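Local coordinates for maternal effect protein oskar (Drosophila melanogaster, PDB 5A4A) that probably binds RNA through an SGNH hydrolase-like OSK domain, as part of its work as a germline inducer in germ plasm assembly, at residues L12-N15 with A20-L23; F32-A37 with R50-G55; R38-C43 with I193-V198. One frame throughout, in Å; residues are numbered along the deposited sequence. Where two conformers were deposited one is given.

Contact 1. Residues L12-N15 with A20-L23; sequences LTIN and AYLL
Ile14 meets Tyr21 at the phenol end of the tyrosine. The closest approach is 3.5 Å, from Ile14 CG1 to Tyr21 OH, and the outer methyl is nearly as near, with Ile14 CD1 3.6 Å from the same oxygen. CG1 stands between the backbone N and the carbonyl carbon of Ile14 (chi1 61°), the torsion that carries both carbons of this branch to the hydroxyl. The isoleucine crosses the ring obliquely, and Ile14 CD1 is 4.2 Å from Tyr21 CE1. This is the close-packed part of the contact; Pro26 of strand 25-29 also touches both side chains, and Leu56 touches Ile14.

The side of Asn15 is looser and faces solvent. Its backbone, not its side chain, comes near the ring, with Asn15 C 3.8 Å from Tyr21 CE1. The CB of Asn15 is directed away from strand 21-22, and its OD1 accepts a hydrogen bond from Asp17 N, while the backbone N of Asn15 is hydrogen-bonded to Asp19 OD2. These polar bonds run to residues between the two segments, so the join to strand 21-22 itself is a small van der Waals contact of an aliphatic branch with a phenol, without a polar bond.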
ATOM      1  N   LEU A  12      -2.701  -0.150  18.426  1.00 17.61           N
ATOM      2  CA  LEU A  12      -2.880   1.299  18.489  1.00 16.12           C
ATOM      3  C   LEU A  12      -1.556   2.039  18.404  1.00 21.87           C
ATOM      4  O   LEU A  12      -1.515   3.231  18.088  1.00 20.96           O
ATOM      5  CB  LEU A  12      -3.610   1.682  19.783  1.00 19.54           C
ATOM      6  CG  LEU A  12      -5.111   1.389  19.830  1.00 24.74           C
ATOM      7  CD1 LEU A  12      -5.596   1.390  21.262  1.00 28.64           C
ATOM      8  CD2 LEU A  12      -5.886   2.410  19.031  1.00 32.86           C
ATOM      9  N   THR A  13      -0.472   1.335  18.695  1.00 18.28           N
ATOM     10  CA  THR A  13       0.834   1.970  18.765  1.00 17.39           C
ATOM     11  C   THR A  13       1.776   1.359  17.752  1.00 15.30           C
ATOM     12  O   THR A  13       1.908   0.140  17.676  1.00 19.89           O
ATOM     13  CB  THR A  13       1.447   1.809  20.163  1.00 23.20           C
ATOM     14  OG1 THR A  13       0.597   2.449  21.123  1.00 22.86           O
ATOM     15  CG2 THR A  13       2.838   2.444  20.218  1.00 22.01           C
ATOM     16  N   ILE A  14       2.423   2.205  16.962  1.00 15.99           N
ATOM     17  CA  ILE A  14       3.454   1.706  16.079  1.00 15.64           C
ATOM     18  C   ILE A  14       4.788   2.310  16.486  1.00 20.58           C
ATOM     19  O   ILE A  14       4.838   3.357  17.146  1.00 20.56           O
ATOM     20  CB  ILE A  14       3.115   1.935  14.598  1.00 18.00           C
ATOM     21  CG1 ILE A  14       2.974   3.430  14.289  1.00 15.74           C
ATOM     22  CG2 ILE A  14       1.828   1.197  14.236  1.00 19.53           C
ATOM     23  CD1 ILE A  14       2.728   3.692  12.811  1.00 18.64           C
ATOM     24  N   ASN A  15       5.862   1.631  16.110  1.00 18.22           N
ATOM     25  CA  ASN A  15       7.199   2.008  16.535  1.00 21.50           C
ATOM     26  C   ASN A  15       8.181   1.644  15.435  1.00 19.39           C
ATOM     27  O   ASN A  15       8.191   0.505  14.958  1.00 17.37           O
ATOM     28  CB  ASN A  15       7.545   1.261  17.825  1.00 25.66           C
ATOM     29  CG  ASN A  15       8.871   1.687  18.430  1.00 37.74           C
ATOM     30  OD1 ASN A  15       9.757   2.195  17.745  1.00 36.23           O
ATOM     31  ND2 ASN A  15       9.015   1.460  19.730  1.00 49.87           N
ATOM     32  N   ALA A  20       6.885  -1.181  10.026  1.00 14.68           N
ATOM     33  CA  ALA A  20       7.317  -0.737   8.705  1.00 12.10           C
ATOM     34  C   ALA A  20       7.404   0.777   8.641  1.00 12.38           C
ATOM     35  O   ALA A  20       6.396   1.457   8.780  1.00 13.76           O
ATOM     36  CB  ALA A  20       6.365  -1.252   7.631  1.00 11.55           C
ATOM     37  N   TYR A  21       8.624   1.282   8.459  1.00 10.19           N
ATOM     38  CA  TYR A  21       8.890   2.713   8.284  1.00 10.71           C
ATOM     39  C   TYR A  21       9.884   2.936   7.139  1.00 11.13           C
ATOM     40  O   TYR A  21      10.771   2.113   6.897  1.00 13.38           O
ATOM     41  CB  TYR A  21       9.519   3.288   9.552  1.00 16.19           C
ATOM     42  CG  TYR A  21       8.561   3.793  10.608  1.00 16.61           C
ATOM     43  CD1 TYR A  21       7.751   2.913  11.316  1.00 18.56           C
ATOM     44  CD2 TYR A  21       8.497   5.150  10.925  1.00 14.64           C
ATOM     45  CE1 TYR A  21       6.894   3.366  12.297  1.00 17.69           C
ATOM     46  CE2 TYR A  21       7.635   5.615  11.910  1.00 14.00           C
ATOM     47  CZ  TYR A  21       6.835   4.708  12.586  1.00 19.33           C
ATOM     48  OH  TYR A  21       5.973   5.140  13.567  1.00 23.76           O
ATOM     49  N   LEU A  22       9.765   4.074   6.465  1.00 10.85           N
ATOM     50  CA  LEU A  22      10.710   4.443   5.432  1.00 19.09           C
ATOM     51  C   LEU A  22      11.179   5.861   5.779  1.00 17.79           C
ATOM     52  O   LEU A  22      10.378   6.794   5.777  1.00 14.56           O
ATOM     53  CB  LEU A  22       9.999   4.388   4.075  1.00 19.84           C
ATOM     54  CG  LEU A  22      10.692   4.410   2.707  1.00 27.69           C
ATOM     55  CD1 LEU A  22       9.739   3.875   1.649  1.00 33.04           C
ATOM     56  CD2 LEU A  22      11.100   5.784   2.323  1.00 22.15           C
ATOM     57  N   LEU A  23      12.459   6.008   6.131  1.00 20.16           N
ATOM     58  CA  LEU A  23      13.040   7.320   6.460  1.00 23.28           C
ATOM     59  C   LEU A  23      12.233   8.109   7.498  1.00 22.88           C
ATOM     60  O   LEU A  23      11.978   9.309   7.323  1.00 25.36           O
ATOM     61  CB  LEU A  23      13.221   8.169   5.202  1.00 20.41           C
ATOM     62  CG  LEU A  23      14.061   7.560   4.078  1.00 24.88           C
ATOM     63  CD1 LEU A  23      14.134   8.506   2.901  1.00 24.62           C
ATOM     64  CD2 LEU A  23      15.466   7.201   4.576  1.00 26.50           C
TER

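Contact 2. Residues F32-A37 with R50-G55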
ATOM      1  N   PHE A  32       2.494  -5.823  -0.765  1.00 12.68           N
ATOM      2  CA  PHE A  32       3.597  -5.304  -1.582  1.00  9.10           C
ATOM      3  C   PHE A  32       4.555  -4.425  -0.783  1.00  9.49           C
ATOM      4  O   PHE A  32       5.763  -4.640  -0.803  1.00 11.18           O
ATOM      5  CB  PHE A  32       3.099  -4.583  -2.837  1.00  9.53           C
ATOM      6  CG  PHE A  32       2.421  -5.494  -3.814  1.00 10.26           C
ATOM      7  CD1 PHE A  32       3.152  -6.438  -4.528  1.00 12.31           C
ATOM      8  CD2 PHE A  32       1.056  -5.419  -4.012  1.00 14.27           C
ATOM      9  CE1 PHE A  32       2.530  -7.286  -5.422  1.00 12.62           C
ATOM     10  CE2 PHE A  32       0.427  -6.267  -4.912  1.00 15.53           C
ATOM     11  CZ  PHE A  32       1.167  -7.209  -5.608  1.00 10.84           C
ATOM     12  N   MET A  33       4.020  -3.439  -0.078  1.00 12.08           N
ATOM     13  CA  MET A  33       4.860  -2.626   0.786  1.00 12.24           C
ATOM     14  C   MET A  33       5.341  -3.394   2.020  1.00 10.49           C
ATOM     15  O   MET A  33       6.453  -3.168   2.483  1.00 10.14           O
ATOM     16  CB  MET A  33       4.161  -1.319   1.167  1.00 14.25           C
ATOM     17  CG  MET A  33       4.070  -0.319   0.016  1.00 18.65           C
ATOM     18  SD  MET A  33       5.706   0.145  -0.565  1.00 24.74           S
ATOM     19  CE  MET A  33       6.422   0.617   0.993  1.00 19.17           C
ATOM     20  N   LEU A  34       4.524  -4.318   2.532  1.00 10.11           N
ATOM     21  CA  LEU A  34       4.957  -5.183   3.630  1.00  9.20           C
ATOM     22  C   LEU A  34       6.238  -5.926   3.242  1.00 12.71           C
ATOM     23  O   LEU A  34       7.210  -5.953   3.999  1.00 11.33           O
ATOM     24  CB  LEU A  34       3.857  -6.174   4.012  1.00  8.01           C
ATOM     25  CG  LEU A  34       4.155  -7.116   5.193  1.00 11.55           C
ATOM     26  CD1 LEU A  34       4.549  -6.311   6.418  1.00 12.20           C
ATOM     27  CD2 LEU A  34       2.953  -7.991   5.516  1.00 12.48           C
ATOM     28  N   TYR A  35       6.245  -6.514   2.047  1.00  9.24           N
ATOM     29  CA  TYR A  35       7.408  -7.260   1.589  1.00 12.24           C
ATOM     30  C   TYR A  35       8.611  -6.363   1.317  1.00 11.86           C
ATOM     31  O   TYR A  35       9.741  -6.713   1.663  1.00 12.24           O
ATOM     32  CB  TYR A  35       7.063  -8.077   0.344  1.00 14.33           C
ATOM     33  CG  TYR A  35       8.155  -9.015  -0.130  1.00 10.30           C
ATOM     34  CD1 TYR A  35       8.677 -10.007   0.706  1.00 12.38           C
ATOM     35  CD2 TYR A  35       8.633  -8.933  -1.433  1.00 11.43           C
ATOM     36  CE1 TYR A  35       9.659 -10.865   0.255  1.00 11.25           C
ATOM     37  CE2 TYR A  35       9.607  -9.781  -1.890  1.00 10.95           C
ATOM     38  CZ  TYR A  35      10.115 -10.754  -1.048  1.00 13.37           C
ATOM     39  OH  TYR A  35      11.088 -11.596  -1.530  1.00 13.75           O
ATOM     40  N   LEU A  36       8.366  -5.221   0.682  1.00 10.33           N
ATOM     41  CA  LEU A  36       9.408  -4.218   0.502  1.00  9.14           C
ATOM     42  C   LEU A  36      10.067  -3.900   1.834  1.00  9.31           C
ATOM     43  O   LEU A  36      11.291  -3.888   1.939  1.00 11.44           O
ATOM     44  CB  LEU A  36       8.843  -2.940  -0.116  1.00  9.00           C
ATOM     45  CG  LEU A  36       9.908  -1.862  -0.351  1.00 14.38           C
ATOM     46  CD1 LEU A  36      10.937  -2.404  -1.304  1.00 23.45           C
ATOM     47  CD2 LEU A  36       9.300  -0.591  -0.910  1.00 21.24           C
ATOM     48  N   ALA A  37       9.252  -3.658   2.854  1.00 10.80           N
ATOM     49  CA  ALA A  37       9.783  -3.303   4.169  1.00 10.73           C
ATOM     50  C   ALA A  37      10.523  -4.457   4.838  1.00 11.46           C
ATOM     51  O   ALA A  37      11.527  -4.242   5.530  1.00 10.62           O
ATOM     52  CB  ALA A  37       8.668  -2.781   5.070  1.00 10.11           C
ATOM     53  N   ARG A  50      -2.767 -13.343  13.197  0.51 14.05           N
ATOM     54  CA  ARG A  50      -2.783 -14.426  12.208  0.51 14.44           C
ATOM     55  C   ARG A  50      -2.337 -13.933  10.846  0.51 12.36           C
ATOM     56  O   ARG A  50      -1.522 -14.567  10.165  0.51 12.59           O
ATOM     57  CB  ARG A  50      -4.197 -14.994  12.075  0.51 15.17           C
ATOM     58  CG  ARG A  50      -4.727 -15.624  13.326  0.51 21.18           C
ATOM     59  CD  ARG A  50      -6.047 -16.348  13.090  0.51 20.28           C
ATOM     60  NE  ARG A  50      -7.171 -15.443  12.873  0.51 20.35           N
ATOM     61  CZ  ARG A  50      -7.778 -14.757  13.837  0.51 20.20           C
ATOM     62  NH1 ARG A  50      -7.358 -14.853  15.086  0.51 19.74           N
ATOM     63  NH2 ARG A  50      -8.801 -13.964  13.551  0.51 24.04           N
ATOM     64  N   VAL A  51      -2.896 -12.794  10.455  1.00 11.55           N
ATOM     65  CA  VAL A  51      -2.603 -12.182   9.173  1.00 13.09           C
ATOM     66  C   VAL A  51      -1.310 -11.387   9.314  1.00 14.42           C
ATOM     67  O   VAL A  51      -1.124 -10.646  10.277  1.00 11.68           O
ATOM     68  CB  VAL A  51      -3.769 -11.286   8.713  1.00 16.91           C
ATOM     69  CG1 VAL A  51      -3.375 -10.448   7.499  1.00 16.24           C
ATOM     70  CG2 VAL A  51      -4.994 -12.152   8.400  1.00 14.59           C
ATOM     71  N   LEU A  52      -0.404 -11.578   8.366  1.00 11.60           N
ATOM     72  CA  LEU A  52       0.920 -10.996   8.451  1.00  8.74           C
ATOM     73  C   LEU A  52       0.803  -9.481   8.363  1.00 11.98           C
ATOM     74  O   LEU A  52       0.105  -8.954   7.493  1.00 11.94           O
ATOM     75  CB  LEU A  52       1.751 -11.463   7.268  1.00 13.44           C
ATOM     76  CG  LEU A  52       3.242 -11.685   7.449  1.00 21.31           C
ATOM     77  CD1 LEU A  52       3.468 -12.740   8.535  1.00 16.29           C
ATOM     78  CD2 LEU A  52       3.823 -12.139   6.134  1.00 19.72           C
ATOM     79  N   GLN A  53       1.495  -8.784   9.255  1.00 10.84           N
ATOM     80  CA  GLN A  53       1.496  -7.326   9.207  1.00  9.88           C
ATOM     81  C   GLN A  53       2.671  -6.767   9.984  1.00 11.09           C
ATOM     82  O   GLN A  53       3.269  -7.460  10.805  1.00 11.37           O
ATOM     83  CB  GLN A  53       0.187  -6.777   9.771  1.00 10.60           C
ATOM     84  CG  GLN A  53      -0.126  -7.235  11.200  1.00 10.48           C
ATOM     85  CD  GLN A  53      -1.603  -7.104  11.521  1.00 13.35           C
ATOM     86  OE1 GLN A  53      -2.062  -6.050  11.979  1.00 16.61           O
ATOM     87  NE2 GLN A  53      -2.362  -8.167  11.255  1.00 13.60           N
ATOM     88  N   SER A  54       2.989  -5.504   9.716  1.00  8.82           N
ATOM     89  CA  SER A  54       4.040  -4.792  10.421  1.00 10.31           C
ATOM     90  C   SER A  54       3.605  -3.348  10.391  1.00 14.73           C
ATOM     91  O   SER A  54       3.589  -2.747   9.330  1.00 14.80           O
ATOM     92  CB  SER A  54       5.374  -4.920   9.687  1.00 13.05           C
ATOM     93  OG  SER A  54       6.403  -4.231  10.376  1.00 16.02           O
ATOM     94  N   GLY A  55       3.221  -2.807  11.539  1.00 16.38           N
ATOM     95  CA  GLY A  55       2.686  -1.457  11.588  1.00 14.86           C
ATOM     96  C   GLY A  55       1.435  -1.328  10.734  1.00 14.85           C
ATOM     97  O   GLY A  55       0.510  -2.137  10.846  1.00 15.47           O
TER
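Leu34 reaches from the helix with its two methyls spread over the backbone of Leu52-Ser54, one toward each end. CG lies anti to the backbone N (chi1 -178°), extending the side chain away from the helix toward strand 53-54. On one branch, Leu34 CD1 is 3.6 Å from Ser54 CB, and the peptide nitrogen of the same serine is close by, with Leu34 CD1 to Ser54 N at 3.7 Å. The other branch rests against the preceding residues: Leu34 CD2 is 3.6 Å from Leu52 O and 4.0 Å from Gln53 CA.

The partners are turned in alternation along residues 52-54. Leu52 and Ser54 direct their CB atoms toward the helix, and Leu34 CD2 is 4.1 Å from Leu52 CB. Ser54 offers its methylene to the leucine, while its OG is hydrogen-bonded to the carbonyl of Arg44. Gln53 points its CB away and folds back on its own chain, Gln53 NE2 donating to Val51 O at 2.9 Å in a nearly straight bond (177°) from above the carbonyl plane. With the two methyls of Leu34 cut back to an alanine, Ser54 CB and the Leu52 carbonyl would probably lose their apolar cover and a gap would open between helix and strand.

Leu34 also touches Cys57 of strand 56-58, so the helix lies against the antiparallel pair 53-54 and 56-58. From strand 25-29 the chain passes through helix 31-40 and the short strand 53-54 before reaching the parallel strand 56-58, the helix forming the crossover of a beta-alpha-beta unit consistent with the SGNH hydrolase fold.

Contact 3. Residues R38-C43 with I193-V198. With SO4 (sulfate ion), chain F; SO4 (sulfate ion), chain B.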
ATOM      1  N   ARG A  38      10.041  -5.678   4.622  1.00  9.81           N
ATOM      2  CA  ARG A  38      10.673  -6.854   5.221  1.00 11.55           C
ATOM      3  C   ARG A  38      12.055  -7.055   4.623  1.00 12.24           C
ATOM      4  O   ARG A  38      13.028  -7.337   5.324  1.00 12.69           O
ATOM      5  CB  ARG A  38       9.817  -8.093   4.977  1.00 10.24           C
ATOM      6  CG  ARG A  38      10.417  -9.387   5.502  1.00 13.86           C
ATOM      7  CD  ARG A  38      10.587  -9.350   7.008  1.00 10.46           C
ATOM      8  NE  ARG A  38      10.756 -10.703   7.535  1.00 14.61           N
ATOM      9  CZ  ARG A  38      10.762 -11.008   8.826  1.00 19.03           C
ATOM     10  NH1 ARG A  38      10.623 -10.048   9.725  1.00 16.49           N
ATOM     11  NH2 ARG A  38      10.903 -12.280   9.218  1.00 17.92           N
ATOM     12  N   MET A  39      12.146  -6.874   3.315  1.00 10.44           N
ATOM     13  CA  MET A  39      13.396  -7.144   2.613  1.00 11.13           C
ATOM     14  C   MET A  39      14.405  -6.003   2.633  1.00 13.02           C
ATOM     15  O   MET A  39      15.618  -6.251   2.609  1.00 14.26           O
ATOM     16  CB  MET A  39      13.106  -7.555   1.168  1.00 11.10           C
ATOM     17  CG  MET A  39      12.232  -8.796   1.049  1.00 12.57           C
ATOM     18  SD  MET A  39      12.898 -10.253   1.874  1.00 15.12           S
ATOM     19  CE  MET A  39      14.313 -10.571   0.840  1.00 13.43           C
ATOM     20  N   GLU A  40      13.918  -4.763   2.668  1.00 11.95           N
ATOM     21  CA  GLU A  40      14.786  -3.611   2.480  1.00 11.65           C
ATOM     22  C   GLU A  40      14.855  -2.707   3.708  1.00 13.83           C
ATOM     23  O   GLU A  40      15.800  -1.939   3.849  1.00 18.58           O
ATOM     24  CB  GLU A  40      14.318  -2.788   1.274  1.00 12.20           C
ATOM     25  CG  GLU A  40      14.132  -3.598   0.004  1.00 19.12           C
ATOM     26  CD  GLU A  40      15.408  -4.272  -0.453  1.00 22.67           C
ATOM     27  OE1 GLU A  40      16.498  -3.705  -0.224  1.00 21.35           O
ATOM     28  OE2 GLU A  40      15.323  -5.376  -1.034  1.00 19.84           O
ATOM     29  N   LEU A  41      13.865  -2.801   4.596  1.00 12.30           N
ATOM     30  CA  LEU A  41      13.747  -1.833   5.693  1.00 12.65           C
ATOM     31  C   LEU A  41      13.745  -2.445   7.099  1.00 14.21           C
ATOM     32  O   LEU A  41      13.371  -1.778   8.066  1.00 16.67           O
ATOM     33  CB  LEU A  41      12.507  -0.944   5.490  1.00 12.33           C
ATOM     34  CG  LEU A  41      12.471  -0.161   4.172  1.00 12.91           C
ATOM     35  CD1 LEU A  41      11.080   0.418   3.924  1.00 12.01           C
ATOM     36  CD2 LEU A  41      13.507   0.959   4.180  1.00 16.67           C
ATOM     37  N   LYS A  42      14.153  -3.710   7.201  1.00 14.27           N
ATOM     38  CA  LYS A  42      14.358  -4.381   8.492  1.00 18.64           C
ATOM     39  C   LYS A  42      13.115  -4.461   9.376  1.00 18.51           C
ATOM     40  O   LYS A  42      13.221  -4.509  10.599  1.00 17.85           O
ATOM     41  CB  LYS A  42      15.491  -3.706   9.271  1.00 17.98           C
ATOM     42  CG  LYS A  42      16.828  -3.733   8.549  1.00 26.92           C
ATOM     43  CD  LYS A  42      17.914  -3.065   9.380  1.00 32.80           C
ATOM     44  CE  LYS A  42      19.291  -3.362   8.812  1.00 44.09           C
ATOM     45  NZ  LYS A  42      20.360  -2.584   9.504  1.00 54.25           N
ATOM     46  N   CYS A  43      11.936  -4.492   8.776  1.00 14.24           N
ATOM     47  CA  CYS A  43      10.726  -4.569   9.593  1.00 13.82           C
ATOM     48  C   CYS A  43      10.522  -5.966  10.179  1.00 13.97           C
ATOM     49  O   CYS A  43      11.069  -6.947   9.677  1.00 14.95           O
ATOM     50  CB  CYS A  43       9.480  -4.087   8.829  1.00 15.49           C
ATOM     51  SG  CYS A  43       8.665  -5.301   7.767  1.00 18.65           S
ATOM     52  N   ILE A 193      15.788  -6.358  -7.787  1.00 14.14           N
ATOM     53  CA  ILE A 193      15.889  -5.212  -8.692  1.00 16.21           C
ATOM     54  C   ILE A 193      14.626  -4.341  -8.615  1.00 17.12           C
ATOM     55  O   ILE A 193      14.701  -3.108  -8.527  1.00 14.47           O
ATOM     56  CB  ILE A 193      16.121  -5.684 -10.139  1.00 16.47           C
ATOM     57  CG1 ILE A 193      17.428  -6.474 -10.236  1.00 24.97           C
ATOM     58  CG2 ILE A 193      16.110  -4.510 -11.103  1.00 21.63           C
ATOM     59  CD1 ILE A 193      17.569  -7.276 -11.525  1.00 32.86           C
ATOM     60  N   GLY A 194      13.469  -4.995  -8.653  1.00 13.97           N
ATOM     61  CA  GLY A 194      12.191  -4.310  -8.564  1.00 12.98           C
ATOM     62  C   GLY A 194      12.016  -3.547  -7.270  1.00 15.20           C
ATOM     63  O   GLY A 194      11.616  -2.377  -7.287  1.00 13.31           O
ATOM     64  N   ARG A 195      12.319  -4.193  -6.149  1.00 12.42           N
ATOM     65  CA  ARG A 195      12.217  -3.525  -4.853  1.00 11.22           C
ATOM     66  C   ARG A 195      13.116  -2.306  -4.774  1.00 14.97           C
ATOM     67  O   ARG A 195      12.726  -1.272  -4.263  1.00 13.28           O
ATOM     68  CB  ARG A 195      12.566  -4.500  -3.726  1.00 14.40           C
ATOM     69  CG  ARG A 195      11.582  -5.627  -3.552  1.00 13.11           C
ATOM     70  CD  ARG A 195      11.857  -6.420  -2.278  1.00 12.97           C
ATOM     71  NE  ARG A 195      13.178  -7.055  -2.223  1.00 13.66           N
ATOM     72  CZ  ARG A 195      13.453  -8.266  -2.703  1.00 14.92           C
ATOM     73  NH1 ARG A 195      12.527  -8.948  -3.343  1.00 12.35           N
ATOM     74  NH2 ARG A 195      14.667  -8.785  -2.571  1.00 15.52           N
ATOM     75  N   GLN A 196      14.335  -2.429  -5.271  1.00 12.92           N
ATOM     76  CA  GLN A 196      15.237  -1.288  -5.198  1.00 18.37           C
ATOM     77  C   GLN A 196      14.783  -0.145  -6.102  1.00 15.88           C
ATOM     78  O   GLN A 196      14.893   1.007  -5.714  1.00 15.03           O
ATOM     79  CB  GLN A 196      16.703  -1.667  -5.452  1.00 25.34           C
ATOM     80  CG  GLN A 196      17.697  -0.677  -4.813  1.00 32.90           C
ATOM     81  CD  GLN A 196      17.494  -0.490  -3.299  1.00 36.30           C
ATOM     82  OE1 GLN A 196      17.529   0.633  -2.793  1.00 23.68           O
ATOM     83  NE2 GLN A 196      17.301  -1.597  -2.573  1.00 38.05           N
ATOM     84  N   ARG A 197      14.241  -0.457  -7.279  1.00 14.20           N
ATOM     85  CA  ARG A 197      13.708   0.600  -8.154  1.00 13.59           C
ATOM     86  C   ARG A 197      12.576   1.381  -7.486  1.00 15.41           C
ATOM     87  O   ARG A 197      12.554   2.611  -7.549  1.00 13.93           O
ATOM     88  CB  ARG A 197      13.254   0.045  -9.508  1.00 14.46           C
ATOM     89  CG  ARG A 197      14.412  -0.297 -10.450  1.00 19.99           C
ATOM     90  CD  ARG A 197      13.932  -1.052 -11.694  1.00 23.99           C
ATOM     91  NE  ARG A 197      13.239  -0.199 -12.651  1.00 27.20           N
ATOM     92  CZ  ARG A 197      13.855   0.513 -13.590  1.00 31.58           C
ATOM     93  NH1 ARG A 197      15.174   0.488 -13.683  1.00 33.14           N
ATOM     94  NH2 ARG A 197      13.158   1.266 -14.425  1.00 32.47           N
ATOM     95  N   VAL A 198      11.649   0.666  -6.853  1.00 12.91           N
ATOM     96  CA  VAL A 198      10.499   1.306  -6.192  1.00 14.35           C
ATOM     97  C   VAL A 198      10.969   2.151  -5.016  1.00 15.03           C
ATOM     98  O   VAL A 198      10.568   3.305  -4.873  1.00 10.62           O
ATOM     99  CB  VAL A 198       9.467   0.277  -5.703  1.00 12.88           C
ATOM    100  CG1 VAL A 198       8.446   0.928  -4.758  1.00 13.32           C
ATOM    101  CG2 VAL A 198       8.774  -0.386  -6.893  1.00 16.62           C
TER
HETATM  102  S   SO4 F1611       9.638 -11.940  12.761  1.00 26.01           S
HETATM  103  O1  SO4 F1611      10.595 -12.712  11.984  1.00 25.56           O
HETATM  104  O2  SO4 F1611       8.292 -12.453  12.540  1.00 28.18           O
HETATM  105  O3  SO4 F1611       9.981 -12.029  14.175  1.00 28.90           O
HETATM  106  O4  SO4 F1611       9.681 -10.532  12.354  1.00 22.61           O
HETATM  107  S   SO4 B1607      14.576 -11.868  -4.884  1.00 17.87           S
HETATM  108  O1  SO4 B1607      14.618 -13.312  -5.078  1.00 20.41           O
HETATM  109  O2  SO4 B1607      15.110 -11.517  -3.576  1.00 17.56           O
HETATM  110  O3  SO4 B1607      15.389 -11.211  -5.906  1.00 18.04           O
HETATM  111  O4  SO4 B1607      13.185 -11.443  -4.965  1.00 18.68           O
HETATM  112  O   HOH W   1      16.715  -7.705  -0.665  1.00 23.21           O
HETATM  113  O   HOH W   2      16.702  -4.548  -3.289  1.00 37.88           O
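Arg195 extends from helix 192-204 toward the end of helix 31-40, meeting Glu40 and Met39. Its CB lies 4.1 Å from Glu40 CG, beside Leu36. Farther out, Arg195 CD is 3.8 Å from Met39 CB. A bend at chi3 (-61°) then turns the head: Arg195 NE donates to Glu40 OE2 at 3.0 Å, almost straight (174°), in a salt bridge that uses the anti lone pair of the oxygen. Carboxylate and guanidinium are nearly coplanar, 20° apart. Met39 CG lies over one guanidinium face, offset toward its rim.

At the tip, Arg195 NH2 gives a hydrogen bond to O2 of the chain B sulfate at 2.9 Å, and Arg195 NH1 one to sulfate O4 at 3.0 Å. NH1 also bonds the Trp190 carbonyl, and water 1 bridges NH2 to Glu40 OE2. On another side of helix 31-40, Arg38 grips a second sulfate through NH1 and NH2, while NH1 also holds Cys43 O.

Gln174 NE2 and Lys192 N also bind the first sulfate, Arg44 NH2 and Phe45 N the second; both ions probably come from the crystallisation liquor. Such convergence of donors on an oxyanion marks an anion site, consistent with phosphate binding on an RNA-binding surface.

In the fold
Contact 2 is buried, contact 3 partly buried and contact 1 at the surface. Contacts 2 and 3 share helix 31-40: the first sets it against strand 53-54, the second ties its end to helix 192-204, far along the chain. Contacts 1 and 2 both reach the same sheet and touch directly, Ala20 CB lying 3.8 Å from Ala37 CB. Contact 3 meets contact 1 through Leu41, whose CD1 is 3.4 Å from Tyr21 O. The chemistry follows the setting: a leucine packed on backbone and methylene groups inside, a phenol against an isoleucine at the edge, and charge, water and sulfate at the partly buried junction of the two helices.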